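PDB 1M22: peptide amidase from Stenotrophomonas maltophilia, which probably hydrolyses amide bonds, as an amidase of the amidase signature family that works through a serine nucleophile. Local coordinates for residues Y8-V13 against R487-F492; R153-I158 against A172-L177; F219-A224 against D391-A396. One frame throughout, in Å; residues are numbered along the deposited sequence.

In the fold
Contacts 1 and 2 lie on the same side of the chain's centre, about 10 Å apart between centres, and they touch: the Arg487 that contact 1 ties to Glu10 also bonds to Ala174 O of contact 2, and Arg488 O meets the hydroxyl of Tyr156. Together they tie both end regions of the chain to the C-terminal end of helix 167-174. Contact 3, about 33 Å and 30 Å from them between centres, joins helix 383-407 to the loop entering strand 223-228 on the opposite side of the chain's centre. Along the chain contact 1 brings near-terminal segments together, and the other two fall between them, contact 2 closing before contact 3 opens. In the eleven-stranded mixed sheet strand 223-228 neighbours strand 180-185, which follows the helix of contact 2.

Contact 1 (Y8-V13 against R487-F492); sequences YAETDV and RRPPHF
A side-on, two-pronged salt bridge between Glu10 and Arg487 joins the two end regions of the chain at the protein surface. Arg487 NE donates to Glu10 OE1 at 2.8 Å. Alongside it, Arg487 NH2 donates to Glu10 OE2 at 2.8 Å, and both bonds are nearly straight. Both oxygens are approached on their syn side, and the carboxylate and guanidinium lie nearly coplanar, so paired bonds resist rotation of either group about its last torsion. The two side chains arrive from opposite directions: Arg487 is extended from CG to NE, whereas Glu10 bends at chi2 (-56°).

Glu10 occupies a type II beta turn running from Tyr8 to Thr11, just ahead of helix 13-21. Its partner belongs to the loop that leaves helix 470-484, so the bridge links an N-terminal turn to the C-terminal tail of the amidase fold. Pro489 CB packs against the carboxylate, 3.6 Å from Glu10 OE2. Arg487 has further anchors, since NH2 also donates to Ala174 O and NH1 to Gly198 O, which would help to hold the guanidinium in place for the carboxylate.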
loop_
_atom_site.group_PDB
_atom_site.type_symbol
_atom_site.label_atom_id
_atom_site.label_comp_id
_atom_site.label_asym_id
_atom_site.label_seq_id
_atom_site.Cartn_x
_atom_site.Cartn_y
_atom_site.Cartn_z
ATOM N N TYR A 8 16.774 -16.225 -2.043
ATOM C CA TYR A 8 15.857 -15.686 -1.043
ATOM C C TYR A 8 14.461 -15.461 -1.602
ATOM O O TYR A 8 13.594 -14.912 -0.927
ATOM C CB TYR A 8 16.420 -14.377 -0.486
ATOM C CG TYR A 8 17.872 -14.502 -0.095
ATOM C CD1 TYR A 8 18.267 -15.371 0.920
ATOM C CD2 TYR A 8 18.861 -13.808 -0.790
ATOM C CE1 TYR A 8 19.613 -15.554 1.229
ATOM C CE2 TYR A 8 20.209 -13.983 -0.489
ATOM C CZ TYR A 8 20.576 -14.857 0.518
ATOM O OH TYR A 8 21.910 -15.046 0.800
ATOM N N ALA A 9 14.242 -15.901 -2.834
ATOM C CA ALA A 9 12.942 -15.731 -3.464
ATOM C C ALA A 9 11.833 -16.388 -2.650
ATOM O O ALA A 9 11.963 -17.524 -2.194
ATOM C CB ALA A 9 12.967 -16.311 -4.871
ATOM N N GLU A 10 10.746 -15.648 -2.462
ATOM C CA GLU A 10 9.577 -16.127 -1.730
ATOM C C GLU A 10 9.842 -16.537 -0.285
ATOM O O GLU A 10 9.047 -17.268 0.305
ATOM C CB GLU A 10 8.941 -17.309 -2.472
ATOM C CG GLU A 10 8.642 -17.045 -3.939
ATOM C CD GLU A 10 7.769 -15.825 -4.149
ATOM O OE1 GLU A 10 6.665 -15.771 -3.564
ATOM O OE2 GLU A 10 8.189 -14.922 -4.900
ATOM N N THR A 11 10.944 -16.068 0.291
ATOM C CA THR A 11 11.275 -16.417 1.670
ATOM C C THR A 11 10.674 -15.412 2.649
ATOM O O THR A 11 10.925 -14.210 2.550
ATOM C CB THR A 11 12.800 -16.476 1.874
ATOM O OG1 THR A 11 13.374 -17.351 0.894
ATOM C CG2 THR A 11 13.132 -17.008 3.263
ATOM N N ASP A 12 9.881 -15.915 3.592
ATOM C CA ASP A 12 9.222 -15.074 4.587
ATOM C C ASP A 12 10.181 -14.393 5.552
ATOM O O ASP A 12 11.297 -14.861 5.788
ATOM C CB ASP A 12 8.214 -15.893 5.401
ATOM C CG ASP A 12 7.057 -16.395 4.565
ATOM O OD1 ASP A 12 6.432 -15.575 3.867
ATOM O OD2 ASP A 12 6.770 -17.610 4.612
ATOM N N VAL A 13 9.721 -13.285 6.121
ATOM C CA VAL A 13 10.502 -12.519 7.078
ATOM C C VAL A 13 10.961 -13.387 8.248
ATOM O O VAL A 13 12.126 -13.337 8.643
ATOM C CB VAL A 13 9.679 -11.326 7.623
ATOM C CG1 VAL A 13 10.418 -10.652 8.768
ATOM C CG2 VAL A 13 9.422 -10.326 6.501
ATOM N N ARG A 487 -0.385 -17.466 -4.711
ATOM C CA ARG A 487 0.631 -16.635 -5.338
ATOM C C ARG A 487 1.631 -17.441 -6.150
ATOM O O ARG A 487 2.072 -18.514 -5.741
ATOM C CB ARG A 487 1.399 -15.807 -4.311
ATOM C CG ARG A 487 2.580 -15.072 -4.947
ATOM C CD ARG A 487 3.350 -14.195 -3.981
ATOM N NE ARG A 487 4.704 -13.979 -4.485
ATOM C CZ ARG A 487 5.024 -13.135 -5.462
ATOM N NH1 ARG A 487 4.090 -12.391 -6.046
ATOM N NH2 ARG A 487 6.276 -13.075 -5.893
ATOM N N ARG A 488 1.974 -16.900 -7.310
ATOM C CA ARG A 488 2.955 -17.496 -8.201
ATOM C C ARG A 488 3.862 -16.334 -8.586
ATOM O O ARG A 488 3.377 -15.272 -8.979
ATOM C CB ARG A 488 2.273 -18.076 -9.443
ATOM C CG ARG A 488 1.451 -19.326 -9.167
ATOM C CD ARG A 488 2.350 -20.489 -8.765
ATOM N NE ARG A 488 1.593 -21.692 -8.427
ATOM C CZ ARG A 488 0.922 -21.864 -7.292
ATOM N NH1 ARG A 488 0.909 -20.911 -6.372
ATOM N NH2 ARG A 488 0.264 -22.995 -7.074
ATOM N N PRO A 489 5.186 -16.504 -8.451
ATOM C CA PRO A 489 6.095 -15.412 -8.806
ATOM C C PRO A 489 6.085 -15.129 -10.302
ATOM O O PRO A 489 5.710 -15.984 -11.107
ATOM C CB PRO A 489 7.449 -15.922 -8.327
ATOM C CG PRO A 489 7.330 -17.404 -8.531
ATOM C CD PRO A 489 5.937 -17.695 -8.015
ATOM N N PRO A 490 6.478 -13.910 -10.691
ATOM C CA PRO A 490 6.508 -13.552 -12.109
ATOM C C PRO A 490 7.669 -14.256 -12.798
ATOM O O PRO A 490 8.682 -14.555 -12.170
ATOM C CB PRO A 490 6.680 -12.037 -12.076
ATOM C CG PRO A 490 7.509 -11.827 -10.846
ATOM C CD PRO A 490 6.852 -12.757 -9.849
ATOM N N HIS A 491 7.511 -14.531 -14.086
ATOM C CA HIS A 491 8.561 -15.194 -14.844
ATOM C C HIS A 491 9.241 -14.185 -15.760
ATOM O O HIS A 491 8.586 -13.543 -16.581
ATOM C CB HIS A 491 7.975 -16.338 -15.676
ATOM C CG HIS A 491 8.999 -17.107 -16.453
ATOM N ND1 HIS A 491 9.772 -16.531 -17.438
ATOM C CD2 HIS A 491 9.380 -18.404 -16.386
ATOM C CE1 HIS A 491 10.585 -17.442 -17.944
ATOM N NE2 HIS A 491 10.367 -18.587 -17.323
ATOM N N PHE A 492 10.553 -14.038 -15.609
ATOM C CA PHE A 492 11.309 -13.109 -16.441
ATOM C C PHE A 492 11.961 -13.857 -17.600
ATOM O O PHE A 492 12.342 -15.020 -17.456
ATOM C CB PHE A 492 12.382 -12.396 -15.612
ATOM C CG PHE A 492 11.831 -11.607 -14.456
ATOM C CD1 PHE A 492 11.826 -12.138 -13.170
ATOM C CD2 PHE A 492 11.299 -10.339 -14.659
ATOM C CE1 PHE A 492 11.296 -11.414 -12.102
ATOM C CE2 PHE A 492 10.767 -9.609 -13.600
ATOM C CZ PHE A 492 10.766 -10.147 -12.320
#

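Contact 2 (R153-I158 against A172-L177); sequences RNPYRI and AVAANL
Pro155 and Tyr156 lie against Ala174 and Ala175, where the loop after strand 150-151 packs on the C-terminal end of helix 167-174 without a hydrogen bond between the two segments. Pro155 CB meets Ala175 CB at 4.5 Å, and Pro155 CG comes within 4.2 Å of Ala174 CB. The proline thus leans on two successive alanine methyls at the point where the chain leaves the helix.

Tyr156 can be followed outward from its CB, which itself does not point at the helix. With CG beside the backbone N and anti to the carbonyl carbon (chi1 -70°), the ring is carried nearer, and its CE1 lies 4.2 Å from Ala174 CB, the methyl standing oblique to the ring. Beyond the methyl the phenol reaches on to its tip, where OH ends in a hydrogen bond with Arg488 O.

Local hydrogen bonds set the backbone on both sides. Asn154 OD1 accepts from Tyr156 N at 2.8 Å, in the plane of the amide carbonyl, forming an Asx turn within the type I beta turn from Asn154 to Arg157. Across from it a Schellman motif ends the helix: Leu177 N bonds to Ala172 O and Asn176 N to Val173 O, with Asn176 as the C-prime residue at positive phi.

Around this buried seam, Leu177 packs on Arg37 and Ile38 of helix 27-43, whose Arg37 also bonds to Ala175 O, while Tyr156 rests on Pro458 of strand 457-464.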
loop_
_atom_site.group_PDB
_atom_site.type_symbol
_atom_site.label_atom_id
_atom_site.label_comp_id
_atom_site.label_asym_id
_atom_site.label_seq_id
_atom_site.Cartn_x
_atom_site.Cartn_y
_atom_site.Cartn_z
ATOM N N ARG A 153 6.906 -0.980 -14.405
ATOM C CA ARG A 153 6.250 -2.028 -15.180
ATOM C C ARG A 153 5.840 -3.243 -14.363
ATOM O O ARG A 153 6.507 -3.606 -13.396
ATOM C CB ARG A 153 7.171 -2.474 -16.320
ATOM C CG ARG A 153 7.487 -1.352 -17.292
ATOM C CD ARG A 153 8.511 -1.751 -18.336
ATOM N NE ARG A 153 8.744 -0.660 -19.281
ATOM C CZ ARG A 153 7.891 -0.297 -20.235
ATOM N NH1 ARG A 153 6.739 -0.937 -20.385
ATOM N NH2 ARG A 153 8.188 0.714 -21.039
ATOM N N ASN A 154 4.739 -3.872 -14.767
ATOM C CA ASN A 154 4.252 -5.070 -14.092
ATOM C C ASN A 154 5.218 -6.205 -14.440
ATOM O O ASN A 154 5.439 -6.501 -15.616
ATOM C CB ASN A 154 2.849 -5.408 -14.587
ATOM C CG ASN A 154 2.187 -6.484 -13.766
ATOM O OD1 ASN A 154 2.769 -7.546 -13.529
ATOM N ND2 ASN A 154 0.958 -6.220 -13.326
ATOM N N PRO A 155 5.799 -6.862 -13.429
ATOM C CA PRO A 155 6.741 -7.951 -13.706
ATOM C C PRO A 155 6.153 -9.202 -14.348
ATOM O O PRO A 155 6.891 -10.021 -14.904
ATOM C CB PRO A 155 7.362 -8.223 -12.338
ATOM C CG PRO A 155 6.230 -7.933 -11.397
ATOM C CD PRO A 155 5.611 -6.674 -11.977
ATOM N N TYR A 156 4.835 -9.358 -14.279
ATOM C CA TYR A 156 4.192 -10.526 -14.872
ATOM C C TYR A 156 4.069 -10.392 -16.386
ATOM O O TYR A 156 3.942 -11.387 -17.095
ATOM C CB TYR A 156 2.817 -10.770 -14.233
ATOM C CG TYR A 156 2.924 -11.257 -12.804
ATOM C CD1 TYR A 156 3.126 -10.362 -11.754
ATOM C CD2 TYR A 156 2.910 -12.622 -12.515
ATOM C CE1 TYR A 156 3.318 -10.818 -10.449
ATOM C CE2 TYR A 156 3.103 -13.087 -11.216
ATOM C CZ TYR A 156 3.308 -12.179 -10.191
ATOM O OH TYR A 156 3.519 -12.636 -8.905
ATOM N N ARG A 157 4.117 -9.155 -16.867
ATOM C CA ARG A 157 4.047 -8.847 -18.296
ATOM C C ARG A 157 4.456 -7.380 -18.347
ATOM O O ARG A 157 3.642 -6.495 -18.094
ATOM C CB ARG A 157 2.627 -9.049 -18.807
ATOM C CG ARG A 157 2.479 -9.006 -20.305
ATOM C CD ARG A 157 1.074 -9.486 -20.624
ATOM N NE ARG A 157 1.125 -10.844 -21.060
ATOM C CZ ARG A 157 0.645 -11.993 -20.599
ATOM N NH1 ARG A 157 -0.082 -12.191 -19.506
ATOM N NH2 ARG A 157 0.968 -13.019 -21.357
ATOM N N ILE A 158 5.720 -7.130 -18.680
ATOM C CA ILE A 158 6.264 -5.773 -18.658
ATOM C C ILE A 158 5.624 -4.709 -19.535
ATOM O O ILE A 158 5.907 -3.524 -19.376
ATOM C CB ILE A 158 7.801 -5.792 -18.881
ATOM C CG1 ILE A 158 8.149 -6.416 -20.234
ATOM C CG2 ILE A 158 8.467 -6.569 -17.755
ATOM C CD1 ILE A 158 7.952 -5.488 -21.415
ATOM N N ALA A 172 8.217 -4.271 -6.554
ATOM C CA ALA A 172 9.440 -4.686 -5.873
ATOM C C ALA A 172 9.227 -5.947 -5.038
ATOM O O ALA A 172 10.053 -6.859 -5.050
ATOM C CB ALA A 172 9.955 -3.559 -4.997
ATOM N N VAL A 173 8.121 -6.003 -4.309
ATOM C CA VAL A 173 7.845 -7.174 -3.492
ATOM C C VAL A 173 7.567 -8.396 -4.371
ATOM O O VAL A 173 8.047 -9.496 -4.092
ATOM C CB VAL A 173 6.650 -6.908 -2.546
ATOM C CG1 VAL A 173 6.225 -8.193 -1.855
ATOM C CG2 VAL A 173 7.047 -5.861 -1.511
ATOM N N ALA A 174 6.806 -8.202 -5.443
ATOM C CA ALA A 174 6.477 -9.301 -6.349
ATOM C C ALA A 174 7.707 -9.857 -7.057
ATOM O O ALA A 174 7.771 -11.051 -7.344
ATOM C CB ALA A 174 5.460 -8.833 -7.383
ATOM N N ALA A 175 8.667 -8.980 -7.340
ATOM C CA ALA A 175 9.895 -9.353 -8.042
ATOM C C ALA A 175 11.039 -9.706 -7.103
ATOM O O ALA A 175 12.168 -9.891 -7.543
ATOM C CB ALA A 175 10.319 -8.217 -8.972
ATOM N N ASN A 176 10.746 -9.801 -5.812
ATOM C CA ASN A 176 11.756 -10.129 -4.812
ATOM C C ASN A 176 12.959 -9.179 -4.816
ATOM O O ASN A 176 14.115 -9.609 -4.719
ATOM C CB ASN A 176 12.221 -11.585 -4.972
ATOM C CG ASN A 176 11.167 -12.585 -4.515
ATOM O OD1 ASN A 176 10.426 -13.146 -5.326
ATOM N ND2 ASN A 176 11.092 -12.804 -3.210
ATOM N N LEU A 177 12.674 -7.882 -4.909
ATOM C CA LEU A 177 13.713 -6.857 -4.884
ATOM C C LEU A 177 13.981 -6.408 -3.446
ATOM O O LEU A 177 14.894 -5.629 -3.189
ATOM C CB LEU A 177 13.303 -5.647 -5.725
ATOM C CG LEU A 177 12.993 -5.895 -7.202
ATOM C CD1 LEU A 177 12.761 -4.559 -7.887
ATOM C CD2 LEU A 177 14.141 -6.637 -7.874
#

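Contact 3 (F219-A224 against D391-A396); sequences FSQDTA and DARRLA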
loop_
_atom_site.group_PDB
_atom_site.type_symbol
_atom_site.label_atom_id
_atom_site.label_comp_id
_atom_site.label_asym_id
_atom_site.label_seq_id
_atom_site.Cartn_x
_atom_site.Cartn_y
_atom_site.Cartn_z
ATOM N N PHE A 219 -6.151 13.822 4.938
ATOM C CA PHE A 219 -5.969 13.391 6.315
ATOM C C PHE A 219 -7.126 12.487 6.736
ATOM O O PHE A 219 -7.001 11.701 7.673
ATOM C CB PHE A 219 -5.820 14.589 7.266
ATOM C CG PHE A 219 -6.921 15.599 7.170
ATOM C CD1 PHE A 219 -8.188 15.326 7.669
ATOM C CD2 PHE A 219 -6.678 16.843 6.603
ATOM C CE1 PHE A 219 -9.200 16.286 7.604
ATOM C CE2 PHE A 219 -7.681 17.808 6.534
ATOM C CZ PHE A 219 -8.941 17.529 7.034
ATOM N N SER A 220 -8.250 12.575 6.032
ATOM C CA SER A 220 -9.395 11.734 6.351
ATOM C C SER A 220 -9.237 10.285 5.884
ATOM O O SER A 220 -9.737 9.368 6.542
ATOM C CB SER A 220 -10.673 12.308 5.726
ATOM O OG SER A 220 -11.052 13.527 6.346
ATOM N N GLN A 221 -8.530 10.072 4.774
ATOM C CA GLN A 221 -8.390 8.727 4.210
ATOM C C GLN A 221 -6.985 8.143 4.106
ATOM O O GLN A 221 -6.832 6.928 4.010
ATOM C CB GLN A 221 -9.035 8.702 2.815
ATOM C CG GLN A 221 -10.490 9.160 2.826
ATOM C CD GLN A 221 -11.173 9.163 1.464
ATOM O OE1 GLN A 221 -12.263 9.716 1.319
ATOM N NE2 GLN A 221 -10.549 8.543 0.466
ATOM N N ASP A 222 -5.968 8.995 4.124
ATOM C CA ASP A 222 -4.584 8.548 3.975
ATOM C C ASP A 222 -4.059 7.607 5.040
ATOM O O ASP A 222 -4.325 7.777 6.224
ATOM C CB ASP A 222 -3.619 9.737 3.993
ATOM C CG ASP A 222 -3.584 10.525 2.698
ATOM O OD1 ASP A 222 -4.450 10.341 1.820
ATOM O OD2 ASP A 222 -2.660 11.361 2.579
ATOM N N THR A 223 -3.286 6.620 4.608
ATOM C CA THR A 223 -2.597 5.746 5.541
ATOM C C THR A 223 -1.548 4.913 4.847
ATOM O O THR A 223 -1.712 4.501 3.696
ATOM C CB THR A 223 -3.517 4.787 6.326
ATOM O OG1 THR A 223 -2.720 4.066 7.280
ATOM C CG2 THR A 223 -4.200 3.795 5.400
ATOM N N ALA A 224 -0.445 4.704 5.547
ATOM C CA ALA A 224 0.618 3.860 5.043
ATOM C C ALA A 224 0.189 2.441 5.401
ATOM O O ALA A 224 -0.671 2.230 6.267
ATOM C CB ALA A 224 1.938 4.200 5.718
ATOM N N ASP A 391 -20.580 13.404 4.941
ATOM C CA ASP A 391 -21.382 12.499 4.125
ATOM C C ASP A 391 -20.601 11.286 3.623
ATOM O O ASP A 391 -21.088 10.158 3.689
ATOM C CB ASP A 391 -21.985 13.236 2.924
ATOM C CG ASP A 391 -23.064 14.222 3.325
ATOM O OD1 ASP A 391 -23.720 13.999 4.363
ATOM O OD2 ASP A 391 -23.267 15.213 2.592
ATOM N N ALA A 392 -19.398 11.519 3.112
ATOM C CA ALA A 392 -18.578 10.430 2.593
ATOM C C ALA A 392 -18.308 9.378 3.665
ATOM O O ALA A 392 -18.507 8.184 3.442
ATOM C CB ALA A 392 -17.262 10.980 2.054
ATOM N N ARG A 393 -17.860 9.836 4.828
ATOM C CA ARG A 393 -17.552 8.961 5.954
ATOM C C ARG A 393 -18.785 8.169 6.401
ATOM O O ARG A 393 -18.711 6.962 6.646
ATOM C CB ARG A 393 -17.002 9.822 7.102
ATOM C CG ARG A 393 -16.493 9.072 8.319
ATOM C CD ARG A 393 -15.710 7.832 7.933
ATOM N NE ARG A 393 -14.533 8.052 7.098
ATOM C CZ ARG A 393 -13.350 8.454 7.550
ATOM N NH1 ARG A 393 -13.171 8.697 8.843
ATOM N NH2 ARG A 393 -12.332 8.573 6.709
ATOM N N ARG A 394 -19.921 8.852 6.488
ATOM C CA ARG A 394 -21.173 8.229 6.901
ATOM C C ARG A 394 -21.679 7.182 5.909
ATOM O O ARG A 394 -22.051 6.076 6.296
ATOM C CB ARG A 394 -22.243 9.308 7.095
ATOM C CG ARG A 394 -23.637 8.775 7.380
ATOM C CD ARG A 394 -24.603 9.916 7.692
ATOM N NE ARG A 394 -24.688 10.889 6.604
ATOM C CZ ARG A 394 -25.305 10.673 5.447
ATOM N NH1 ARG A 394 -25.901 9.512 5.215
ATOM N NH2 ARG A 394 -25.323 11.619 4.518
ATOM N N LEU A 395 -21.689 7.536 4.629
ATOM C CA LEU A 395 -22.172 6.636 3.590
ATOM C C LEU A 395 -21.349 5.366 3.412
ATOM O O LEU A 395 -21.903 4.293 3.181
ATOM C CB LEU A 395 -22.247 7.374 2.250
ATOM C CG LEU A 395 -23.275 8.505 2.148
ATOM C CD1 LEU A 395 -23.060 9.270 0.857
ATOM C CD2 LEU A 395 -24.686 7.936 2.211
ATOM N N ALA A 396 -20.031 5.491 3.519
ATOM C CA ALA A 396 -19.138 4.350 3.340
ATOM C C ALA A 396 -18.966 3.494 4.589
ATOM O O ALA A 396 -18.796 2.279 4.493
ATOM C CB ALA A 396 -17.774 4.837 2.860
HETATM O O HOH W 1 -10.456 9.290 9.430
#
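Ser220 O is gripped by two donors: Arg393 NH2 at 2.7 Å and a water at 3.0 Å. The same water accepts from Arg393 NH1 at 2.8 Å, so the two terminal nitrogens of one guanidinium serve a single carbonyl, one directly and one through water. The oxygen lies in the guanidinium plane, at its edge. Relative to the carbonyl, however, NH2 stands above its plane, 49° out of it, and the N-H...O angle of 144° is well short of straight.

Reaching that position takes a folded side chain. Arg393 starts with CG anti to the backbone N (chi1 -174°), then bends at chi2 and again at chi3, carrying its end from the helix to the loop. On the way NE donates to Val441 O, a third anchor that helps to fix the plane of the guanidinium. Beside the bond, Ser220 CB and Gln221 CG lie 4.2 Å and 4.3 Å from Arg393 NH2.

The polar ends of these two neighbours turn to other partners: Ser220 OG bonds to Glu329, and Gln221 NE2 donates to Thr186 O and to Glu322. The Gln221 side chain is about 10 Å from that of the nucleophile Ser189, so the contact lies beside the active-site region.

The loop leads directly into strand 223-228 of the large mixed sheet, and the arginine belongs to helix 383-407; helix 319-340 and helix 436-442 pack alongside, Leu325 and Val441 each touching both Gln221 and Ala392.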